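Local coordinates for flagellar hook protein FlgE (Caulobacter crescentus CB15, PDB 5AY6), which forms, in the whole protein of which this is a 32 kDa fragment, the flagellar hook, which probably acts as a universal joint between motor and filament, at residues A84-A87 against A88-E91; R113-A116 against A117-V121; L144-P147 against S148-S151; S153-A156 against K157-K161; T244-S247 against S248-A252. One frame throughout, in Å; residues are numbered along the deposited sequence.

Interaction 1. Residues A84-A87 against A88-E91; sequences AYDA and ATNE
D86 turns its side chain into the bend that follows it and holds A88 and T89 by their backbones. A single carboxylate oxygen does the work: D86 OD2 accepts A88 N at 2.9 Å and T89 N at 2.8 Å, and the two N-H groups arrive from opposite faces of the carboxylate plane. With CG anti to the backbone N (chi1 -170°), OD2 comes within reach of both, and the methyl of A88 rests against the same oxygen, its CB 3.4 Å from D86 OD2. T89 adds its hydroxyl, with OG1 3.1 Å from D86 CB; that hydroxyl donates to E91 OE1 at 2.8 Å, linking the far carboxylate to the bend.

The backbones of D86 and E91 close the structure. D86 N reaches E91 O at 2.8 Å in a nearly straight bond, while D86 O receives N90 N. N90 takes a left-handed backbone conformation that turns the chain back, and its ND2 is held by D136. The hydroxyl of Y85 is hydrogen-bonded to I128 O. The whole is a beta-hairpin with a five-residue connection, 87-91, between strands 76-86 and 92-99, its first corner an Asx turn made by D86.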
loop_
_atom_site.group_PDB
_atom_site.type_symbol
_atom_site.label_atom_id
_atom_site.label_comp_id
_atom_site.label_asym_id
_atom_site.label_seq_id
_atom_site.Cartn_x
_atom_site.Cartn_y
_atom_site.Cartn_z
ATOM N N ALA A 84 9.356 -10.290 8.962
ATOM C CA ALA A 84 9.525 -9.063 9.717
ATOM C C ALA A 84 10.994 -8.906 10.064
ATOM O O ALA A 84 11.586 -9.794 10.673
ATOM C CB ALA A 84 8.668 -9.077 10.976
ATOM N N TYR A 85 11.583 -7.786 9.655
ATOM C CA TYR A 85 12.975 -7.504 9.971
ATOM C C TYR A 85 13.071 -6.391 11.010
ATOM O O TYR A 85 12.280 -5.448 10.992
ATOM C CB TYR A 85 13.750 -7.104 8.717
ATOM C CG TYR A 85 13.774 -8.153 7.628
ATOM C CD1 TYR A 85 12.852 -8.123 6.596
ATOM C CD2 TYR A 85 14.730 -9.158 7.626
ATOM C CE1 TYR A 85 12.876 -9.070 5.593
ATOM C CE2 TYR A 85 14.764 -10.109 6.630
ATOM C CZ TYR A 85 13.833 -10.062 5.617
ATOM O OH TYR A 85 13.858 -11.008 4.620
ATOM N N ASP A 86 14.043 -6.507 11.910
ATOM C CA ASP A 86 14.287 -5.475 12.914
ATOM C C ASP A 86 14.613 -4.164 12.208
ATOM O O ASP A 86 15.469 -4.127 11.328
ATOM C CB ASP A 86 15.426 -5.890 13.845
ATOM C CG ASP A 86 15.568 -4.973 15.042
ATOM O OD1 ASP A 86 15.153 -5.375 16.150
ATOM O OD2 ASP A 86 16.094 -3.853 14.879
ATOM N N ALA A 87 13.917 -3.095 12.583
ATOM C CA ALA A 87 14.046 -1.823 11.874
ATOM C C ALA A 87 15.389 -1.149 12.135
ATOM O O ALA A 87 15.832 -0.308 11.351
ATOM C CB ALA A 87 12.909 -0.893 12.257
ATOM N N ALA A 88 16.038 -1.521 13.232
ATOM C CA ALA A 88 17.317 -0.929 13.594
ATOM C C ALA A 88 18.486 -1.805 13.158
ATOM O O ALA A 88 19.483 -1.303 12.637
ATOM C CB ALA A 88 17.378 -0.674 15.100
ATOM N N THR A 89 18.355 -3.117 13.356
ATOM C CA THR A 89 19.479 -4.032 13.154
ATOM C C THR A 89 19.422 -4.815 11.840
ATOM O O THR A 89 20.401 -5.465 11.473
ATOM C CB THR A 89 19.574 -5.053 14.297
ATOM O OG1 THR A 89 18.555 -6.045 14.128
ATOM C CG2 THR A 89 19.405 -4.368 15.649
ATOM N N ASN A 90 18.268 -4.768 11.171
ATOM C CA ASN A 90 18.041 -5.411 9.869
ATOM C C ASN A 90 18.042 -6.944 9.899
ATOM O O ASN A 90 18.038 -7.592 8.850
ATOM C CB ASN A 90 19.073 -4.914 8.851
ATOM C CG ASN A 90 19.156 -3.400 8.804
ATOM O OD1 ASN A 90 20.069 -2.802 9.369
ATOM N ND2 ASN A 90 18.187 -2.771 8.146
ATOM N N GLU A 91 18.030 -7.522 11.098
ATOM C CA GLU A 91 17.963 -8.973 11.251
ATOM C C GLU A 91 16.540 -9.482 11.082
ATOM O O GLU A 91 15.585 -8.783 11.422
ATOM C CB GLU A 91 18.471 -9.406 12.626
ATOM C CG GLU A 91 19.840 -8.901 13.007
ATOM C CD GLU A 91 20.126 -9.126 14.479
ATOM O OE1 GLU A 91 19.597 -8.357 15.313
ATOM O OE2 GLU A 91 20.869 -10.077 14.803
HETATM O O HOH W 1 18.568 0.516 10.035
#

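Interaction 2. Residues R113-A116 against A117-V121; sequences RINA and AGTTV
R113 faces T120 as an antiparallel non-hydrogen-bonded pair, and beyond it the chain reverses through a type I turn from N115 to G118. Among the backbone bonds, I114 N donates to T119 O at 2.8 Å, and G118 N closes the turn on N115 O at 3.0 Å. At G118 a beta carbon would press on the carbonyl oxygen of the residue before, so the absence of a side chain suits this bend.

Side-chain hydrogen bonding centres on N115. Its CG sits between the backbone N and the carbonyl carbon (chi1 59°), which brings OD1 to the N-H groups of G118 and T119. T119 N comes to N115 OD1 at 3.1 Å from above the amide plane, and G118 N adds a weak bond. With an alanine in place of N115, T119 N would probably be left without this acceptor and G118 N without its weaker second one. A water lies 2.6 Å from T119 OG1 and takes a weak bond from N115 ND2.

Apolar contacts run between I114, T119 and V121. I114 CG2 meets V121 CG1 at 3.9 Å, the side chains at roughly a right angle, and I114 CD1 touches T119 CG2 at the same 3.9 Å. R113 lays CG beside T120 CG2 at 4.1 Å.

The chemistry implies a hairpin tip set by polar bonds of one asparagine, while the arms, strands 111-113 and 120-122, are joined to the neighbouring sheet by apolar contacts of I114 with H46 and Y48 on strand 45-53 and by a salt bridge from R113 to D98 on strand 92-99.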
loop_
_atom_site.group_PDB
_atom_site.type_symbol
_atom_site.label_atom_id
_atom_site.label_comp_id
_atom_site.label_asym_id
_atom_site.label_seq_id
_atom_site.Cartn_x
_atom_site.Cartn_y
_atom_site.Cartn_z
ATOM N N ARG A 113 8.480 -24.748 4.822
ATOM C CA ARG A 113 8.008 -25.959 4.160
ATOM C C ARG A 113 7.689 -25.615 2.711
ATOM O O ARG A 113 7.312 -24.480 2.415
ATOM C CB ARG A 113 6.774 -26.535 4.866
ATOM C CG ARG A 113 7.044 -27.036 6.279
ATOM C CD ARG A 113 5.847 -27.791 6.862
ATOM N NE ARG A 113 4.744 -26.908 7.237
ATOM C CZ ARG A 113 3.636 -27.315 7.852
ATOM N NH1 ARG A 113 3.485 -28.595 8.165
ATOM N NH2 ARG A 113 2.680 -26.446 8.159
ATOM N N ILE A 114 7.854 -26.579 1.807
ATOM C CA ILE A 114 7.482 -26.367 0.410
ATOM C C ILE A 114 6.392 -27.343 -0.033
ATOM O O ILE A 114 5.893 -27.257 -1.156
ATOM C CB ILE A 114 8.696 -26.493 -0.537
ATOM C CG1 ILE A 114 9.318 -27.888 -0.434
ATOM C CG2 ILE A 114 9.724 -25.412 -0.227
ATOM C CD1 ILE A 114 10.512 -28.092 -1.348
ATOM N N ASN A 115 6.029 -28.271 0.847
ATOM C CA ASN A 115 4.872 -29.135 0.616
ATOM C C ASN A 115 4.290 -29.638 1.939
ATOM O O ASN A 115 4.913 -29.492 2.991
ATOM C CB ASN A 115 5.237 -30.314 -0.302
ATOM C CG ASN A 115 6.343 -31.188 0.260
ATOM O OD1 ASN A 115 6.363 -31.510 1.446
ATOM N ND2 ASN A 115 7.271 -31.592 -0.606
ATOM N N ALA A 116 3.098 -30.228 1.883
ATOM C CA ALA A 116 2.413 -30.684 3.092
ATOM C C ALA A 116 3.141 -31.858 3.737
ATOM O O ALA A 116 2.979 -32.124 4.929
ATOM C CB ALA A 116 0.974 -31.064 2.776
ATOM N N ALA A 117 3.950 -32.555 2.946
ATOM C CA ALA A 117 4.722 -33.681 3.451
ATOM C C ALA A 117 5.796 -33.205 4.429
ATOM O O ALA A 117 6.296 -33.982 5.244
ATOM C CB ALA A 117 5.345 -34.452 2.304
ATOM N N GLY A 118 6.152 -31.928 4.342
ATOM C CA GLY A 118 7.055 -31.333 5.311
ATOM C C GLY A 118 8.476 -31.111 4.833
ATOM O O GLY A 118 9.368 -30.801 5.627
ATOM N N THR A 119 8.693 -31.277 3.535
ATOM C CA THR A 119 9.984 -30.969 2.936
ATOM C C THR A 119 10.255 -29.472 3.064
ATOM O O THR A 119 9.354 -28.652 2.871
ATOM C CB THR A 119 10.031 -31.390 1.452
ATOM O OG1 THR A 119 9.712 -32.783 1.334
ATOM C CG2 THR A 119 11.408 -31.148 0.868
ATOM N N THR A 120 11.489 -29.111 3.402
ATOM C CA THR A 120 11.819 -27.707 3.618
ATOM C C THR A 120 12.966 -27.230 2.737
ATOM O O THR A 120 13.723 -28.033 2.196
ATOM C CB THR A 120 12.196 -27.429 5.100
ATOM O OG1 THR A 120 13.346 -28.208 5.468
ATOM C CG2 THR A 120 11.036 -27.757 6.027
ATOM N N VAL A 121 13.069 -25.911 2.585
ATOM C CA VAL A 121 14.273 -25.290 2.048
ATOM C C VAL A 121 14.758 -24.248 3.043
ATOM O O VAL A 121 13.991 -23.785 3.897
ATOM C CB VAL A 121 14.041 -24.634 0.663
ATOM C CG1 VAL A 121 13.591 -25.673 -0.358
ATOM C CG2 VAL A 121 13.024 -23.508 0.771
HETATM O O HOH W 2 9.485 -34.029 -0.954
#

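Interaction 3. Residues L144-P147 against S148-S151; sequences LYDP and STWS
D146 and W150 pair their backbones in a single antiparallel hydrogen-bonded bridge, D146 N meeting W150 O at 2.9 Å in an almost perfectly straight bond (178°) and W150 N returning to D146 O at 3.0 Å. The turn enclosed by this bridge is held from within by the aspartate. A chi1 of -172° swings the carboxylate opposite the backbone N, and D146 OD1 accepts S148 N at 2.7 Å and T149 N at 2.9 Å, from opposite faces of the carboxylate; the bond to the nitrogen two residues on makes an Asx turn. D146 OD2 is used too, by N59 N and, weakly, by a water that also lies 2.7 Å from T149 OG1.

Two aromatic rings flank the bridge. W150 brings CD1 to within 3.4 Å of L144 O, while Y145 brings CE2 within 3.7 Å of S151 CA. The hydroxyl of Y145 continues to E199 on strand 195-202.

S151 is the N-cap of helix 152-157, so the turn leads straight into that helix. P147 and S151 touch strand 214-222, P147 O being bonded by Q214, and Y145 pairs its backbone with A22.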
loop_
_atom_site.group_PDB
_atom_site.type_symbol
_atom_site.label_atom_id
_atom_site.label_comp_id
_atom_site.label_asym_id
_atom_site.label_seq_id
_atom_site.Cartn_x
_atom_site.Cartn_y
_atom_site.Cartn_z
ATOM N N LEU A 144 10.585 -0.937 -1.953
ATOM C CA LEU A 144 9.149 -1.176 -2.040
ATOM C C LEU A 144 8.290 -0.010 -1.564
ATOM O O LEU A 144 8.709 0.804 -0.737
ATOM C CB LEU A 144 8.775 -2.428 -1.249
ATOM C CG LEU A 144 9.288 -3.733 -1.858
ATOM C CD1 LEU A 144 8.911 -4.909 -0.983
ATOM C CD2 LEU A 144 8.715 -3.891 -3.251
ATOM N N TYR A 145 7.077 0.045 -2.106
ATOM C CA TYR A 145 6.064 1.007 -1.696
ATOM C C TYR A 145 5.821 0.996 -0.196
ATOM O O TYR A 145 5.736 -0.067 0.431
ATOM C CB TYR A 145 4.745 0.720 -2.419
ATOM C CG TYR A 145 3.575 1.549 -1.933
ATOM C CD1 TYR A 145 2.596 0.994 -1.115
ATOM C CD2 TYR A 145 3.449 2.883 -2.292
ATOM C CE1 TYR A 145 1.523 1.750 -0.670
ATOM C CE2 TYR A 145 2.380 3.644 -1.856
ATOM C CZ TYR A 145 1.424 3.077 -1.045
ATOM O OH TYR A 145 0.368 3.842 -0.609
ATOM N N ASP A 146 5.708 2.192 0.367
ATOM C CA ASP A 146 5.306 2.370 1.756
ATOM C C ASP A 146 4.438 3.613 1.856
ATOM O O ASP A 146 4.865 4.694 1.462
ATOM C CB ASP A 146 6.515 2.501 2.672
ATOM C CG ASP A 146 6.126 2.496 4.133
ATOM O OD1 ASP A 146 5.598 3.523 4.611
ATOM O OD2 ASP A 146 6.336 1.459 4.794
ATOM N N PRO A 147 3.215 3.466 2.392
ATOM C CA PRO A 147 2.262 4.581 2.449
ATOM C C PRO A 147 2.777 5.764 3.263
ATOM O O PRO A 147 2.273 6.878 3.109
ATOM C CB PRO A 147 1.022 3.959 3.105
ATOM C CG PRO A 147 1.508 2.705 3.771
ATOM C CD PRO A 147 2.653 2.220 2.942
ATOM N N SER A 148 3.783 5.523 4.097
ATOM C CA SER A 148 4.339 6.561 4.953
ATOM C C SER A 148 5.682 7.112 4.470
ATOM O O SER A 148 5.875 8.325 4.441
ATOM C CB SER A 148 4.494 6.028 6.377
ATOM O OG SER A 148 5.281 6.904 7.162
ATOM N N THR A 149 6.606 6.232 4.088
ATOM C CA THR A 149 7.976 6.663 3.810
ATOM C C THR A 149 8.384 6.566 2.343
ATOM O O THR A 149 9.443 7.059 1.961
ATOM C CB THR A 149 8.992 5.853 4.640
ATOM O OG1 THR A 149 8.846 4.457 4.349
ATOM C CG2 THR A 149 8.772 6.084 6.130
ATOM N N TRP A 150 7.556 5.934 1.524
ATOM C CA TRP A 150 7.878 5.768 0.109
ATOM C C TRP A 150 6.579 5.656 -0.683
ATOM O O TRP A 150 6.249 4.602 -1.222
ATOM C CB TRP A 150 8.762 4.535 -0.084
ATOM C CG TRP A 150 9.582 4.535 -1.338
ATOM C CD1 TRP A 150 9.484 3.660 -2.387
ATOM C CD2 TRP A 150 10.643 5.438 -1.669
ATOM N NE1 TRP A 150 10.414 3.969 -3.349
ATOM C CE2 TRP A 150 11.141 5.057 -2.934
ATOM C CE3 TRP A 150 11.221 6.534 -1.022
ATOM C CZ2 TRP A 150 12.183 5.731 -3.564
ATOM C CZ3 TRP A 150 12.258 7.205 -1.649
ATOM C CH2 TRP A 150 12.727 6.802 -2.906
ATOM N N SER A 151 5.835 6.754 -0.738
ATOM C CA SER A 151 4.440 6.696 -1.159
ATOM C C SER A 151 4.176 7.407 -2.476
ATOM O O SER A 151 5.091 7.940 -3.102
ATOM C CB SER A 151 3.548 7.295 -0.074
ATOM O OG SER A 151 3.795 8.683 0.060
HETATM O O HOH W 3 8.738 2.695 6.421
HETATM O O HOH W 4 4.160 9.690 2.430
#

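Interaction 4. Residues S153-A156 against K157-K161; sequences SDYA and KDNSK
D158, whose backbone N bonds to D154 O at 2.9 Å, has its OD1 gripped twice: S160 OG donates at 2.6 Å to D158 OD1, and S160 N comes in at 3.0 Å to that same oxygen. Both reach it from one face of the carboxylate, so the group is fixed to the chain that follows. K161 N then bonds back to D158 O, completing a type I turn.

Y155 has the most surface buried by the contact. CG stands anti to the backbone N (chi1 171°), and the ring lies alongside the departing chain, where the amide group of N159 stacks on one face with the two planes only 1° apart; N159 CG is 3.8 Å from Y155 CZ. At the ring's edge, in its plane, K161 O lies 3.6 Å from Y155 CD1, and the same oxygen touches Y155 CA at 3.2 Å in a CA-H...O contact. The phenol oxygen is hydrogen-bonded to K164.

The carboxylate of D154 bonds to S151 N at the front of the helix and to N212. One residue before D158, K157 N bonds to S153 O in the same i to i+4 pattern. This is the C-terminal end of a short helix, 152-157, leaving through an Asx turn at D158 set within a type I beta turn.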
loop_
_atom_site.group_PDB
_atom_site.type_symbol
_atom_site.label_atom_id
_atom_site.label_comp_id
_atom_site.label_asym_id
_atom_site.label_seq_id
_atom_site.Cartn_x
_atom_site.Cartn_y
_atom_site.Cartn_z
ATOM N N SER A 153 2.280 10.016 -2.598
ATOM C CA SER A 153 2.356 11.427 -2.245
ATOM C C SER A 153 3.809 11.899 -2.277
ATOM O O SER A 153 4.092 13.039 -2.651
ATOM C CB SER A 153 1.729 11.682 -0.872
ATOM O OG SER A 153 0.334 11.408 -0.900
ATOM N N ASP A 154 4.735 11.022 -1.896
ATOM C CA ASP A 154 6.163 11.348 -1.992
ATOM C C ASP A 154 6.536 11.579 -3.450
ATOM O O ASP A 154 7.313 12.477 -3.777
ATOM C CB ASP A 154 7.029 10.229 -1.406
ATOM C CG ASP A 154 6.922 10.130 0.101
ATOM O OD1 ASP A 154 6.765 11.179 0.763
ATOM O OD2 ASP A 154 7.003 8.996 0.625
ATOM N N TYR A 155 5.961 10.760 -4.322
ATOM C CA TYR A 155 6.223 10.838 -5.753
ATOM C C TYR A 155 5.699 12.142 -6.352
ATOM O O TYR A 155 6.369 12.771 -7.174
ATOM C CB TYR A 155 5.603 9.634 -6.462
ATOM C CG TYR A 155 5.629 9.727 -7.965
ATOM C CD1 TYR A 155 6.783 9.428 -8.679
ATOM C CD2 TYR A 155 4.496 10.109 -8.678
ATOM C CE1 TYR A 155 6.811 9.514 -10.056
ATOM C CE2 TYR A 155 4.516 10.195 -10.054
ATOM C CZ TYR A 155 5.680 9.898 -10.736
ATOM O OH TYR A 155 5.712 9.980 -12.108
ATOM N N ALA A 156 4.504 12.548 -5.934
ATOM C CA ALA A 156 3.916 13.791 -6.408
ATOM C C ALA A 156 4.789 14.987 -6.036
ATOM O O ALA A 156 4.896 15.954 -6.790
ATOM C CB ALA A 156 2.507 13.965 -5.842
ATOM N N LYS A 157 5.419 14.920 -4.872
ATOM C CA LYS A 157 6.304 15.995 -4.445
ATOM C C LYS A 157 7.637 15.958 -5.191
ATOM O O LYS A 157 8.132 16.992 -5.636
ATOM C CB LYS A 157 6.543 15.924 -2.939
ATOM C CG LYS A 157 7.668 16.819 -2.484
ATOM C CD LYS A 157 7.551 17.202 -1.032
ATOM C CE LYS A 157 8.610 18.235 -0.696
ATOM N NZ LYS A 157 8.554 19.378 -1.651
ATOM N N ASP A 158 8.211 14.765 -5.319
ATOM C CA ASP A 158 9.467 14.564 -6.041
ATOM C C ASP A 158 9.370 13.288 -6.868
ATOM O O ASP A 158 9.324 12.192 -6.314
ATOM C CB ASP A 158 10.646 14.490 -5.061
ATOM C CG ASP A 158 12.006 14.472 -5.756
ATOM O OD1 ASP A 158 12.100 14.046 -6.927
ATOM O OD2 ASP A 158 12.996 14.880 -5.111
ATOM N N ASN A 159 9.352 13.432 -8.193
ATOM C CA ASN A 159 9.141 12.298 -9.093
ATOM C C ASN A 159 10.253 11.250 -9.068
ATOM O O ASN A 159 10.118 10.181 -9.665
ATOM C CB ASN A 159 8.953 12.797 -10.528
ATOM C CG ASN A 159 7.530 13.238 -10.808
ATOM O OD1 ASN A 159 6.717 13.385 -9.889
ATOM N ND2 ASN A 159 7.216 13.445 -12.080
ATOM N N SER A 160 11.349 11.558 -8.383
ATOM C CA SER A 160 12.427 10.598 -8.201
ATOM C C SER A 160 12.242 9.807 -6.904
ATOM O O SER A 160 12.961 8.842 -6.644
ATOM C CB SER A 160 13.784 11.308 -8.205
ATOM O OG SER A 160 13.922 12.151 -7.074
ATOM N N LYS A 161 11.275 10.222 -6.092
ATOM C CA LYS A 161 11.008 9.557 -4.821
ATOM C C LYS A 161 9.703 8.770 -4.883
ATOM O O LYS A 161 8.883 8.988 -5.769
ATOM C CB LYS A 161 10.939 10.577 -3.679
ATOM C CG LYS A 161 12.135 11.516 -3.581
ATOM C CD LYS A 161 13.396 10.767 -3.195
ATOM C CE LYS A 161 14.501 11.724 -2.776
ATOM N NZ LYS A 161 15.683 10.990 -2.240
#

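Interaction 5. Residues T244-S247 against S248-A252; sequences TIKS and SGYIA
K246 curls over the ring of Y250 instead of stretching past it. Two successive bends do this: chi2 is -58° and chi3 is -87°, so the aliphatic chain folds back and sets CE above the middle of the aromatic face, 3.6 Å from the ring centroid in a CH-pi contact. NZ then stands 4.6 Å from that centroid, still over the face, giving a cation-pi interaction, while the ammonium keeps a salt bridge to E276. Nearer the backbone, K246 CB packs against Y250 CB at 3.7 Å and K246 CG against Y250 CD2 at 3.7 Å. Y250 answers with its CG swung opposite the backbone N (chi1 174°), which carries the ring alongside K246, and the rotation about CB-CG presents its face to the lysine.

A type II beta turn from S247 to Y250 brings the two together, just after strand 242-245 and before strand 277-291 in the D2 domain. Y250 N closes it on S247 O at 3.1 Å, and G249 takes the left-handed conformation of its third position.

The serines grip the turn with their hydroxyls. S247 OG donates to S248 O at 3.0 Å, bracing the middle peptide of the turn. S248 OG is hydrogen-bonded to A269 O and I274 N, tying the bend to the following loop. If Y250 were an alanine, the K246 chain would probably lose the ring face that CE and NZ lie over, leaving its end held mainly by the E276 bridge. Beside the turn, the backbone of K246 is bonded to P266 and W268.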
loop_
_atom_site.group_PDB
_atom_site.type_symbol
_atom_site.label_atom_id
_atom_site.label_comp_id
_atom_site.label_asym_id
_atom_site.label_seq_id
_atom_site.Cartn_x
_atom_site.Cartn_y
_atom_site.Cartn_z
ATOM N N THR A 244 -12.050 15.456 6.422
ATOM C CA THR A 244 -12.084 16.825 6.915
ATOM C C THR A 244 -10.682 17.420 6.866
ATOM O O THR A 244 -9.750 16.876 7.452
ATOM C CB THR A 244 -12.620 16.917 8.364
ATOM O OG1 THR A 244 -13.956 16.404 8.424
ATOM C CG2 THR A 244 -12.629 18.365 8.838
ATOM N N ILE A 245 -10.535 18.525 6.146
ATOM C CA ILE A 245 -9.291 19.283 6.148
ATOM C C ILE A 245 -9.502 20.506 7.031
ATOM O O ILE A 245 -10.432 21.278 6.804
ATOM C CB ILE A 245 -8.871 19.706 4.728
ATOM C CG1 ILE A 245 -8.736 18.476 3.829
ATOM C CG2 ILE A 245 -7.560 20.478 4.775
ATOM C CD1 ILE A 245 -8.370 18.794 2.396
ATOM N N LYS A 246 -8.664 20.672 8.050
ATOM C CA LYS A 246 -8.889 21.738 9.021
ATOM C C LYS A 246 -8.545 23.096 8.446
ATOM O O LYS A 246 -7.780 23.197 7.486
ATOM C CB LYS A 246 -8.086 21.487 10.299
ATOM C CG LYS A 246 -8.313 20.115 10.901
ATOM C CD LYS A 246 -9.779 19.873 11.241
ATOM C CE LYS A 246 -10.113 20.374 12.638
ATOM N NZ LYS A 246 -11.518 20.045 13.020
ATOM N N SER A 247 -9.124 24.131 9.049
ATOM C CA SER A 247 -8.927 25.514 8.652
ATOM C C SER A 247 -7.460 25.905 8.638
ATOM O O SER A 247 -6.648 25.321 9.354
ATOM C CB SER A 247 -9.691 26.438 9.607
ATOM O OG SER A 247 -9.471 27.805 9.309
ATOM N N SER A 248 -7.118 26.889 7.817
ATOM C CA SER A 248 -5.826 27.532 7.940
ATOM C C SER A 248 -5.690 27.977 9.389
ATOM O O SER A 248 -6.645 28.490 9.972
ATOM C CB SER A 248 -5.699 28.717 6.983
ATOM O OG SER A 248 -5.739 28.292 5.631
ATOM N N GLY A 249 -4.530 27.727 9.985
ATOM C CA GLY A 249 -4.275 28.170 11.342
ATOM C C GLY A 249 -4.881 27.322 12.446
ATOM O O GLY A 249 -4.774 27.683 13.618
ATOM N N TYR A 250 -5.509 26.200 12.096
ATOM C CA TYR A 250 -6.061 25.320 13.124
ATOM C C TYR A 250 -4.960 24.715 13.980
ATOM O O TYR A 250 -4.006 24.137 13.460
ATOM C CB TYR A 250 -6.899 24.183 12.527
ATOM C CG TYR A 250 -7.356 23.189 13.586
ATOM C CD1 TYR A 250 -8.397 23.500 14.455
ATOM C CD2 TYR A 250 -6.731 21.954 13.733
ATOM C CE1 TYR A 250 -8.814 22.601 15.432
ATOM C CE2 TYR A 250 -7.137 21.054 14.707
ATOM C CZ TYR A 250 -8.175 21.384 15.554
ATOM O OH TYR A 250 -8.579 20.494 16.519
ATOM N N ILE A 251 -5.115 24.838 15.295
ATOM C CA ILE A 251 -4.231 24.182 16.247
ATOM C C ILE A 251 -5.007 23.171 17.090
ATOM O O ILE A 251 -5.983 23.522 17.754
ATOM C CB ILE A 251 -3.544 25.205 17.166
ATOM C CG1 ILE A 251 -2.636 26.123 16.336
ATOM C CG2 ILE A 251 -2.746 24.491 18.251
ATOM C CD1 ILE A 251 -2.038 27.279 17.101
ATOM N N ALA A 252 -4.584 21.911 17.053
ATOM C CA ALA A 252 -5.230 20.876 17.855
ATOM C C ALA A 252 -4.940 21.098 19.334
ATOM O O ALA A 252 -3.781 21.145 19.729
ATOM C CB ALA A 252 -4.759 19.500 17.428
#

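How the interactions relate
The five contacts follow in series along the chain. Interactions 3 and 4 are the pair in direct touch, centres about 11 Å apart: T149 C lies 3.3 Å from D154 OD2, and W150 CH2 lies 3.8 Å from K161 CA, so the turn packs directly against the helix that follows it. Interactions 1 and 2 both lie in the part matching the third domain of FlgE, with centres about 26 Å apart, whereas interaction 5 belongs to the D2 domain family region. Centres of interactions 2 and 5 are about 55 Å apart, on opposite sides of the chain's centre. Interaction 1 lies about 17 Å from interaction 3, centre to centre, and both use an aspartate to grip two backbone nitrogens.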